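Side-chain contacts in pilotin OutS (Dickeya dadantii, PDB 3UTK), which acts as a type II secretion pilotin, interacts with the secretin OutD and is required for moving pectate lyases and cellulases across the outer membrane: residues A[77-82]-A[123-128]; A[45-50]-A[83-88]; A[55-60]-A[64-69]. One frame throughout, in Å; residues are numbered along the deposited sequence.

Overall arrangement
OutS is an all-helical protein built from nested, perpendicular helical hairpins. Contact 2 opens first, at 45-50 on helix 40-60; contact 3 follows on the same helix and closes within the turn leading to helix 69-82. Contact 1 opens on that second helix, contact 2 closes just after it at 83-88, and contact 1 closes on helix 123-131. Contacts 1 and 2 therefore alternate along the chain and touch, their centres about 10 Å apart. The centre of contact 3 is about 20 Å from that of contact 2, across the chain's centre, and about 15 Å from that of contact 1. Leu-126 packs on Leu-66 and Leu-57, joining contacts 1 and 3 and the C-terminal helix to the first hairpin.

Contact 1. Residues A[77-82]-A[123-128]; sequences VNVAVQ and TPFLDA
Val-79 meets Phe-125 and Ala-128 where helix 69-82 faces the C-terminal helix 123-131. The backbones stay well apart here: the nearest pair of CA atoms, Val-79 and Ala-128, is separated by 7.8 Å, and side chains bridge the interval. Start at CB of Val-79, which points toward the other helix but lies 4.7 Å from CE1 of Phe-125, so the reaching is left to CG2. CG1 is anti to the backbone N (chi1 168°) and comes no closer than 5.3 Å to CE1 of Phe-125. That torsion leaves CG2 beside the backbone N and directed at the opposite helix. CG2 has two neighbours across the contact: CE1 of Phe-125 at 4.1 Å and CB of Ala-128 at 4.3 Å. It approaches the phenyl ring at its edge, close to the ring plane, rather than over a face. CD1 of the ring is almost as near to CG2 of Val-79, at 4.2 Å, so the methyl sits beside that CD1-CE1 edge. Ala-128, three residues after Phe-125, lies on the same side of its helix and supplies the second wall. Around this point Phe-125 also packs on Thr-75 and Ala-76 of helix 69-82 and reaches Leu-50 and Ser-54 of helix 40-60, so the ring enters between helices 40-60 and 69-82. No hydrogen bond crosses between 77-82 and 123-128, and only some 85 Å² is buried. With nothing but carbon meeting carbon, the fit rests on shape and dispersion, with no directional bond between the two segments.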
loop_
_atom_site.group_PDB
_atom_site.type_symbol
_atom_site.label_atom_id
_atom_site.label_comp_id
_atom_site.label_asym_id
_atom_site.label_seq_id
_atom_site.Cartn_x
_atom_site.Cartn_y
_atom_site.Cartn_z
ATOM N N VAL A 77 7.443 0.678 5.139
ATOM C CA VAL A 77 8.664 0.266 5.816
ATOM C C VAL A 77 8.593 0.626 7.303
ATOM O O VAL A 77 8.956 -0.185 8.153
ATOM C CB VAL A 77 9.927 0.847 5.146
ATOM C CG1 VAL A 77 11.154 0.575 5.988
ATOM C CG2 VAL A 77 10.097 0.261 3.741
ATOM N N ASN A 78 8.092 1.821 7.618
ATOM C CA ASN A 78 7.972 2.252 9.014
ATOM C C ASN A 78 7.033 1.372 9.825
ATOM O O ASN A 78 7.325 1.021 10.968
ATOM C CB ASN A 78 7.533 3.714 9.102
ATOM C CG ASN A 78 8.678 4.681 8.854
ATOM O OD1 ASN A 78 9.814 4.268 8.624
ATOM N ND2 ASN A 78 8.380 5.976 8.887
ATOM N N VAL A 79 5.891 1.031 9.239
ATOM C CA VAL A 79 4.979 0.085 9.871
ATOM C C VAL A 79 5.690 -1.246 10.140
ATOM O O VAL A 79 5.554 -1.821 11.219
ATOM C CB VAL A 79 3.720 -0.133 9.011
ATOM C CG1 VAL A 79 2.922 -1.333 9.515
ATOM C CG2 VAL A 79 2.869 1.128 9.010
ATOM N N ALA A 80 6.462 -1.723 9.165
ATOM C CA ALA A 80 7.229 -2.953 9.334
ATOM C C ALA A 80 8.188 -2.859 10.523
ATOM O O ALA A 80 8.298 -3.790 11.319
ATOM C CB ALA A 80 7.992 -3.293 8.048
ATOM N N VAL A 81 8.879 -1.729 10.645
ATOM C CA VAL A 81 9.796 -1.526 11.760
ATOM C C VAL A 81 9.047 -1.545 13.090
ATOM O O VAL A 81 9.508 -2.144 14.066
ATOM C CB VAL A 81 10.605 -0.226 11.601
ATOM C CG1 VAL A 81 11.397 0.077 12.876
ATOM C CG2 VAL A 81 11.557 -0.346 10.412
ATOM N N GLN A 82 7.874 -0.921 13.112
ATOM C CA GLN A 82 7.067 -0.863 14.327
ATOM C C GLN A 82 6.517 -2.236 14.714
ATOM O O GLN A 82 6.195 -2.475 15.877
ATOM C CB GLN A 82 5.934 0.153 14.169
ATOM C CG GLN A 82 6.440 1.580 14.010
ATOM C CD GLN A 82 5.334 2.582 13.794
ATOM O OE1 GLN A 82 4.187 2.215 13.551
ATOM N NE2 GLN A 82 5.672 3.863 13.880
ATOM N N THR A 123 -8.068 3.543 6.615
ATOM C CA THR A 123 -7.762 4.628 7.554
ATOM C C THR A 123 -6.486 4.456 8.409
ATOM O O THR A 123 -5.700 5.388 8.525
ATOM C CB THR A 123 -8.952 4.941 8.483
ATOM O OG1 THR A 123 -10.108 5.250 7.695
ATOM C CG2 THR A 123 -8.625 6.128 9.370
ATOM N N PRO A 124 -6.288 3.281 9.036
ATOM C CA PRO A 124 -5.084 3.152 9.869
ATOM C C PRO A 124 -3.772 3.361 9.100
ATOM O O PRO A 124 -2.830 3.964 9.630
ATOM C CB PRO A 124 -5.183 1.717 10.407
ATOM C CG PRO A 124 -6.653 1.416 10.384
ATOM C CD PRO A 124 -7.169 2.105 9.154
ATOM N N PHE A 125 -3.705 2.879 7.864
ATOM C CA PHE A 125 -2.486 3.050 7.086
ATOM C C PHE A 125 -2.351 4.496 6.605
ATOM O O PHE A 125 -1.261 5.059 6.628
ATOM C CB PHE A 125 -2.433 2.069 5.915
ATOM C CG PHE A 125 -1.093 2.001 5.240
ATOM C CD1 PHE A 125 0.011 1.508 5.910
ATOM C CD2 PHE A 125 -0.939 2.439 3.934
ATOM C CE1 PHE A 125 1.249 1.446 5.281
ATOM C CE2 PHE A 125 0.291 2.381 3.303
ATOM C CZ PHE A 125 1.386 1.886 3.975
ATOM N N LEU A 126 -3.461 5.104 6.181
ATOM C CA LEU A 126 -3.411 6.501 5.759
ATOM C C LEU A 126 -3.031 7.412 6.935
ATOM O O LEU A 126 -2.322 8.403 6.761
ATOM C CB LEU A 126 -4.732 6.951 5.124
ATOM C CG LEU A 126 -5.256 6.072 3.982
ATOM C CD1 LEU A 126 -6.509 6.675 3.365
ATOM C CD2 LEU A 126 -4.199 5.820 2.915
ATOM N N ASP A 127 -3.499 7.071 8.132
ATOM C CA ASP A 127 -3.115 7.823 9.333
ATOM C C ASP A 127 -1.600 7.770 9.571
ATOM O O ASP A 127 -0.971 8.774 9.934
ATOM C CB ASP A 127 -3.843 7.284 10.564
ATOM C CG ASP A 127 -5.265 7.806 10.685
ATOM O OD1 ASP A 127 -5.684 8.630 9.844
ATOM O OD2 ASP A 127 -5.961 7.400 11.641
ATOM N N ALA A 128 -1.025 6.590 9.369
ATOM C CA ALA A 128 0.413 6.383 9.536
ATOM C C ALA A 128 1.202 7.237 8.551
ATOM O O ALA A 128 2.322 7.673 8.825
ATOM C CB ALA A 128 0.753 4.913 9.351
#

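Contact 2. Residues A[45-50]-A[83-88]; sequences SQLASL and KGWDTG
Gln-46 and Leu-47 ride on helix 40-60, while Trp-85 stands in the loop that leaves helix 69-82 through a Schellman motif at Gly-84 (phi 82°), the closest CA atoms, of Leu-47 and Thr-87, being 10.9 Å apart. That motif's long backward bond probably joins Trp-85 N to Ala-80 O. The indole of Trp-85 reaches across with the rim of its six-membered ring. Gln-46 sets CG beside its backbone N (chi1 -71°) and runs extended beyond it, which carries the amide to the indole edge. There CH2 of Trp-85 meets OE1 of Gln-46 at 3.6 Å, the oxygen near the ring plane; the two side chains cross at about a right angle, the amide turned 58° from the indole. Next to it, CZ3 of Trp-85 touches the CD2 methyl of Leu-47 at 4.2 Å. Lys-83 sets its CD above one face of the indole, offset toward the rim, and Tyr-90 packs on both Trp-85 and Leu-47. Further on, Gly-88 N bonds OD1 of Asp-86 (3.0 Å) in an Asx turn. No hydrogen bond joins the segments; the amide oxygen facing the C-H rim of the indole probably adds a weak electrostatic attraction to the apolar leucine contact.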
loop_
_atom_site.group_PDB
_atom_site.type_symbol
_atom_site.label_atom_id
_atom_site.label_comp_id
_atom_site.label_asym_id
_atom_site.label_seq_id
_atom_site.Cartn_x
_atom_site.Cartn_y
_atom_site.Cartn_z
ATOM N N SER A 45 4.570 -9.382 0.983
ATOM C CA SER A 45 3.306 -9.371 0.256
ATOM C C SER A 45 2.281 -8.461 0.920
ATOM O O SER A 45 1.485 -7.802 0.243
ATOM C CB SER A 45 2.740 -10.785 0.175
ATOM O OG SER A 45 3.486 -11.564 -0.737
ATOM N N GLN A 46 2.294 -8.440 2.248
ATOM C CA GLN A 46 1.341 -7.631 2.996
ATOM C C GLN A 46 1.617 -6.144 2.813
ATOM O O GLN A 46 0.694 -5.361 2.606
ATOM C CB GLN A 46 1.343 -8.010 4.484
ATOM C CG GLN A 46 0.716 -9.375 4.759
ATOM C CD GLN A 46 0.478 -9.654 6.233
ATOM O OE1 GLN A 46 0.757 -8.821 7.098
ATOM N NE2 GLN A 46 -0.047 -10.840 6.525
ATOM N N LEU A 47 2.889 -5.758 2.891
ATOM C CA LEU A 47 3.265 -4.357 2.716
ATOM C C LEU A 47 2.973 -3.880 1.300
ATOM O O LEU A 47 2.487 -2.764 1.106
ATOM C CB LEU A 47 4.742 -4.147 3.041
ATOM C CG LEU A 47 5.136 -4.521 4.468
ATOM C CD1 LEU A 47 6.636 -4.324 4.674
ATOM C CD2 LEU A 47 4.339 -3.706 5.468
ATOM N N ALA A 48 3.266 -4.734 0.319
ATOM C CA ALA A 48 3.076 -4.387 -1.083
ATOM C C ALA A 48 1.603 -4.158 -1.371
ATOM O O ALA A 48 1.243 -3.280 -2.157
ATOM C CB ALA A 48 3.645 -5.480 -2.003
ATOM N N SER A 49 0.757 -4.949 -0.725
ATOM C CA SER A 49 -0.686 -4.792 -0.853
ATOM C C SER A 49 -1.165 -3.428 -0.336
ATOM O O SER A 49 -2.042 -2.800 -0.931
ATOM C CB SER A 49 -1.408 -5.932 -0.129
ATOM O OG SER A 49 -2.812 -5.727 -0.120
ATOM N N LEU A 50 -0.589 -2.975 0.773
ATOM C CA LEU A 50 -0.952 -1.684 1.355
ATOM C C LEU A 50 -0.477 -0.555 0.448
ATOM O O LEU A 50 -1.189 0.403 0.218
ATOM C CB LEU A 50 -0.349 -1.529 2.759
ATOM C CG LEU A 50 -1.000 -2.330 3.891
ATOM C CD1 LEU A 50 -0.139 -2.291 5.156
ATOM C CD2 LEU A 50 -2.403 -1.819 4.188
ATOM N N LYS A 83 6.415 -3.135 13.740
ATOM C CA LYS A 83 5.980 -4.504 14.017
ATOM C C LYS A 83 7.140 -5.408 14.432
ATOM O O LYS A 83 6.929 -6.564 14.800
ATOM C CB LYS A 83 5.265 -5.107 12.806
ATOM C CG LYS A 83 4.019 -4.354 12.388
ATOM C CD LYS A 83 3.301 -5.089 11.274
ATOM C CE LYS A 83 2.526 -6.279 11.811
ATOM N NZ LYS A 83 1.345 -5.851 12.607
ATOM N N GLY A 84 8.359 -4.878 14.371
ATOM C CA GLY A 84 9.546 -5.644 14.709
ATOM C C GLY A 84 10.058 -6.525 13.580
ATOM O O GLY A 84 10.863 -7.426 13.798
ATOM N N TRP A 85 9.604 -6.258 12.362
ATOM C CA TRP A 85 9.994 -7.075 11.220
ATOM C C TRP A 85 11.376 -6.706 10.686
ATOM O O TRP A 85 11.847 -5.583 10.875
ATOM C CB TRP A 85 8.954 -6.952 10.109
ATOM C CG TRP A 85 7.632 -7.581 10.444
ATOM C CD1 TRP A 85 7.336 -8.343 11.539
ATOM C CD2 TRP A 85 6.428 -7.505 9.673
ATOM N NE1 TRP A 85 6.023 -8.747 11.494
ATOM C CE2 TRP A 85 5.441 -8.244 10.357
ATOM C CE3 TRP A 85 6.085 -6.883 8.468
ATOM C CZ2 TRP A 85 4.140 -8.383 9.878
ATOM C CZ3 TRP A 85 4.791 -7.019 7.993
ATOM C CH2 TRP A 85 3.834 -7.763 8.698
ATOM N N ASP A 86 12.020 -7.661 10.020
ATOM C CA ASP A 86 13.329 -7.435 9.412
ATOM C C ASP A 86 13.195 -6.771 8.043
ATOM O O ASP A 86 12.811 -7.411 7.063
ATOM C CB ASP A 86 14.100 -8.753 9.293
ATOM C CG ASP A 86 15.505 -8.558 8.761
ATOM O OD1 ASP A 86 15.944 -7.393 8.664
ATOM O OD2 ASP A 86 16.177 -9.569 8.452
ATOM N N THR A 87 13.523 -5.484 7.983
ATOM C CA THR A 87 13.356 -4.702 6.764
ATOM C C THR A 87 14.576 -4.821 5.858
ATOM O O THR A 87 14.719 -4.091 4.874
ATOM C CB THR A 87 13.045 -3.225 7.080
ATOM O OG1 THR A 87 11.922 -3.157 7.967
ATOM C CG2 THR A 87 12.703 -2.464 5.809
ATOM N N GLY A 88 15.460 -5.749 6.201
ATOM C CA GLY A 88 16.590 -6.060 5.352
ATOM C C GLY A 88 16.182 -7.003 4.239
ATOM O O GLY A 88 16.760 -6.972 3.153
#

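Contact 3. Residues A[55-60]-A[64-69]; sequences KYLRVQ and SDLPDD
Arg-58, Lys-55 and Asp-69 form a salt-bridge network across the turn of the alpha-helical hairpin formed by helices 40-60 and 69-82. The close-packed part lies beneath it, where CB of Leu-57 rests against CD1 of Leu-66 at 3.9 Å. Both leucines also touch Leu-126 of the C-terminal helix, so the turn folds over an apolar patch shared with helix 123-131. CB of Arg-58 extends this patch, 4.2 Å from CB of Leu-66. Beyond it the arginine runs outward and bends at chi3 (73°), which carries the guanidinium across to the loop. There NH1 takes two acceptors: Pro-67 O at 3.0 Å, tilted 27° from the guanidinium plane, and OD1 of Asp-69, which lies in that plane. Lys-55, extended along its whole length, brings NZ to the other carboxylate oxygen of Asp-69, OD2, at 3.1 Å on its syn side. Its ammonium is shared with Glu-98 of helix 94-106, so the network probably balances two carboxylates against two cations. The solvent side is looser. The CB atoms of Ser-64 and Asp-65 are set away from helix 40-60, though the Asp-65 carboxylate curls back to pair with Arg-63. Exposed Asp-68 is the N-cap of helix 69-82, its OD1 accepting from Thr-71 N; that oxygen stays 6.4 Å from NH1 of Arg-58, too far for a direct bond. Arg-58 grips end-on yet converges on a single oxygen: NH1 and NH2 of Arg-58 each lie 2.9 Å from OD1 of Asp-69, both reaching it from the same face of the carboxylate.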
loop_
_atom_site.group_PDB
_atom_site.type_symbol
_atom_site.label_atom_id
_atom_site.label_comp_id
_atom_site.label_asym_id
_atom_site.label_seq_id
_atom_site.Cartn_x
_atom_site.Cartn_y
_atom_site.Cartn_z
ATOM N N LYS A 55 -1.752 3.607 -3.625
ATOM C CA LYS A 55 -1.588 4.227 -4.942
ATOM C C LYS A 55 -2.923 4.206 -5.698
ATOM O O LYS A 55 -3.264 5.153 -6.399
ATOM C CB LYS A 55 -0.486 3.533 -5.756
ATOM C CG LYS A 55 -0.247 4.163 -7.129
ATOM C CD LYS A 55 0.945 3.558 -7.858
ATOM C CE LYS A 55 1.204 4.294 -9.168
ATOM N NZ LYS A 55 2.542 3.973 -9.738
ATOM N N TYR A 56 -3.668 3.115 -5.565
ATOM C CA TYR A 56 -4.989 3.025 -6.186
ATOM C C TYR A 56 -5.895 4.168 -5.703
ATOM O O TYR A 56 -6.610 4.791 -6.487
ATOM C CB TYR A 56 -5.627 1.647 -5.924
ATOM C CG TYR A 56 -6.905 1.405 -6.693
ATOM C CD1 TYR A 56 -8.114 1.939 -6.260
ATOM C CD2 TYR A 56 -6.905 0.623 -7.843
ATOM C CE1 TYR A 56 -9.284 1.715 -6.969
ATOM C CE2 TYR A 56 -8.072 0.397 -8.553
ATOM C CZ TYR A 56 -9.252 0.942 -8.115
ATOM O OH TYR A 56 -10.406 0.718 -8.832
ATOM N N LEU A 57 -5.841 4.475 -4.414
ATOM C CA LEU A 57 -6.670 5.553 -3.897
ATOM C C LEU A 57 -6.222 6.886 -4.490
ATOM O O LEU A 57 -7.045 7.682 -4.927
ATOM C CB LEU A 57 -6.626 5.619 -2.368
ATOM C CG LEU A 57 -7.420 4.565 -1.586
ATOM C CD1 LEU A 57 -7.155 4.661 -0.072
ATOM C CD2 LEU A 57 -8.924 4.689 -1.856
ATOM N N ARG A 58 -4.917 7.126 -4.507
ATOM C CA ARG A 58 -4.424 8.408 -5.003
ATOM C C ARG A 58 -4.761 8.595 -6.481
ATOM O O ARG A 58 -5.248 9.649 -6.886
ATOM C CB ARG A 58 -2.906 8.550 -4.793
ATOM C CG ARG A 58 -2.374 9.962 -5.082
ATOM C CD ARG A 58 -0.851 10.006 -5.050
ATOM N NE ARG A 58 -0.280 9.353 -6.220
ATOM C CZ ARG A 58 0.619 8.376 -6.180
ATOM N NH1 ARG A 58 1.070 7.928 -5.016
ATOM N NH2 ARG A 58 1.065 7.846 -7.314
ATOM N N VAL A 59 -4.492 7.573 -7.288
ATOM C CA VAL A 59 -4.592 7.716 -8.735
ATOM C C VAL A 59 -6.008 7.485 -9.270
ATOM O O VAL A 59 -6.499 8.262 -10.098
ATOM C CB VAL A 59 -3.587 6.796 -9.467
ATOM C CG1 VAL A 59 -3.761 6.902 -10.981
ATOM C CG2 VAL A 59 -2.158 7.144 -9.050
ATOM N N GLN A 60 -6.661 6.422 -8.806
ATOM C CA GLN A 60 -7.972 6.045 -9.339
ATOM C C GLN A 60 -9.109 6.723 -8.587
ATOM O O GLN A 60 -10.186 6.963 -9.141
ATOM C CB GLN A 60 -8.157 4.515 -9.299
ATOM C CG GLN A 60 -7.046 3.730 -10.008
ATOM C CD GLN A 60 -6.959 4.045 -11.491
ATOM O OE1 GLN A 60 -5.871 4.226 -12.038
ATOM N NE2 GLN A 60 -8.105 4.095 -12.150
ATOM N N SER A 64 -6.117 12.965 -3.658
ATOM C CA SER A 64 -4.953 13.803 -3.886
ATOM C C SER A 64 -4.327 14.326 -2.601
ATOM O O SER A 64 -3.331 15.053 -2.652
ATOM C CB SER A 64 -5.320 14.962 -4.797
ATOM O OG SER A 64 -6.316 15.762 -4.193
ATOM N N ASP A 65 -4.912 13.960 -1.460
ATOM C CA ASP A 65 -4.320 14.261 -0.158
ATOM C C ASP A 65 -3.208 13.271 0.177
ATOM O O ASP A 65 -2.430 13.483 1.108
ATOM C CB ASP A 65 -5.385 14.284 0.954
ATOM C CG ASP A 65 -6.224 13.003 1.012
ATOM O OD1 ASP A 65 -6.665 12.501 -0.052
ATOM O OD2 ASP A 65 -6.450 12.509 2.136
ATOM N N LEU A 66 -3.130 12.189 -0.588
ATOM C CA LEU A 66 -2.097 11.183 -0.363
ATOM C C LEU A 66 -0.818 11.538 -1.113
ATOM O O LEU A 66 -0.868 12.169 -2.175
ATOM C CB LEU A 66 -2.607 9.784 -0.763
ATOM C CG LEU A 66 -3.876 9.322 -0.048
ATOM C CD1 LEU A 66 -4.172 7.881 -0.400
ATOM C CD2 LEU A 66 -3.745 9.461 1.463
ATOM N N PRO A 67 0.337 11.149 -0.556
ATOM C CA PRO A 67 1.661 11.501 -1.082
ATOM C C PRO A 67 2.143 10.561 -2.179
ATOM O O PRO A 67 1.419 9.644 -2.580
ATOM C CB PRO A 67 2.557 11.361 0.151
ATOM C CG PRO A 67 1.923 10.241 0.908
ATOM C CD PRO A 67 0.433 10.421 0.723
ATOM N N ASP A 68 3.365 10.789 -2.649
ATOM C CA ASP A 68 3.919 10.030 -3.769
ATOM C C ASP A 68 4.288 8.598 -3.381
ATOM O O ASP A 68 4.290 8.247 -2.204
ATOM C CB ASP A 68 5.125 10.764 -4.369
ATOM C CG ASP A 68 6.204 11.045 -3.347
ATOM O OD1 ASP A 68 6.656 10.092 -2.688
ATOM O OD2 ASP A 68 6.601 12.222 -3.195
ATOM N N ASP A 69 4.597 7.776 -4.379
ATOM C CA ASP A 69 4.904 6.367 -4.155
ATOM C C ASP A 69 6.041 6.181 -3.152
ATOM O O ASP A 69 6.008 5.270 -2.326
ATOM C CB ASP A 69 5.271 5.673 -5.476
ATOM C CG ASP A 69 4.124 5.663 -6.480
ATOM O OD1 ASP A 69 2.982 6.042 -6.124
ATOM O OD2 ASP A 69 4.370 5.254 -7.634
#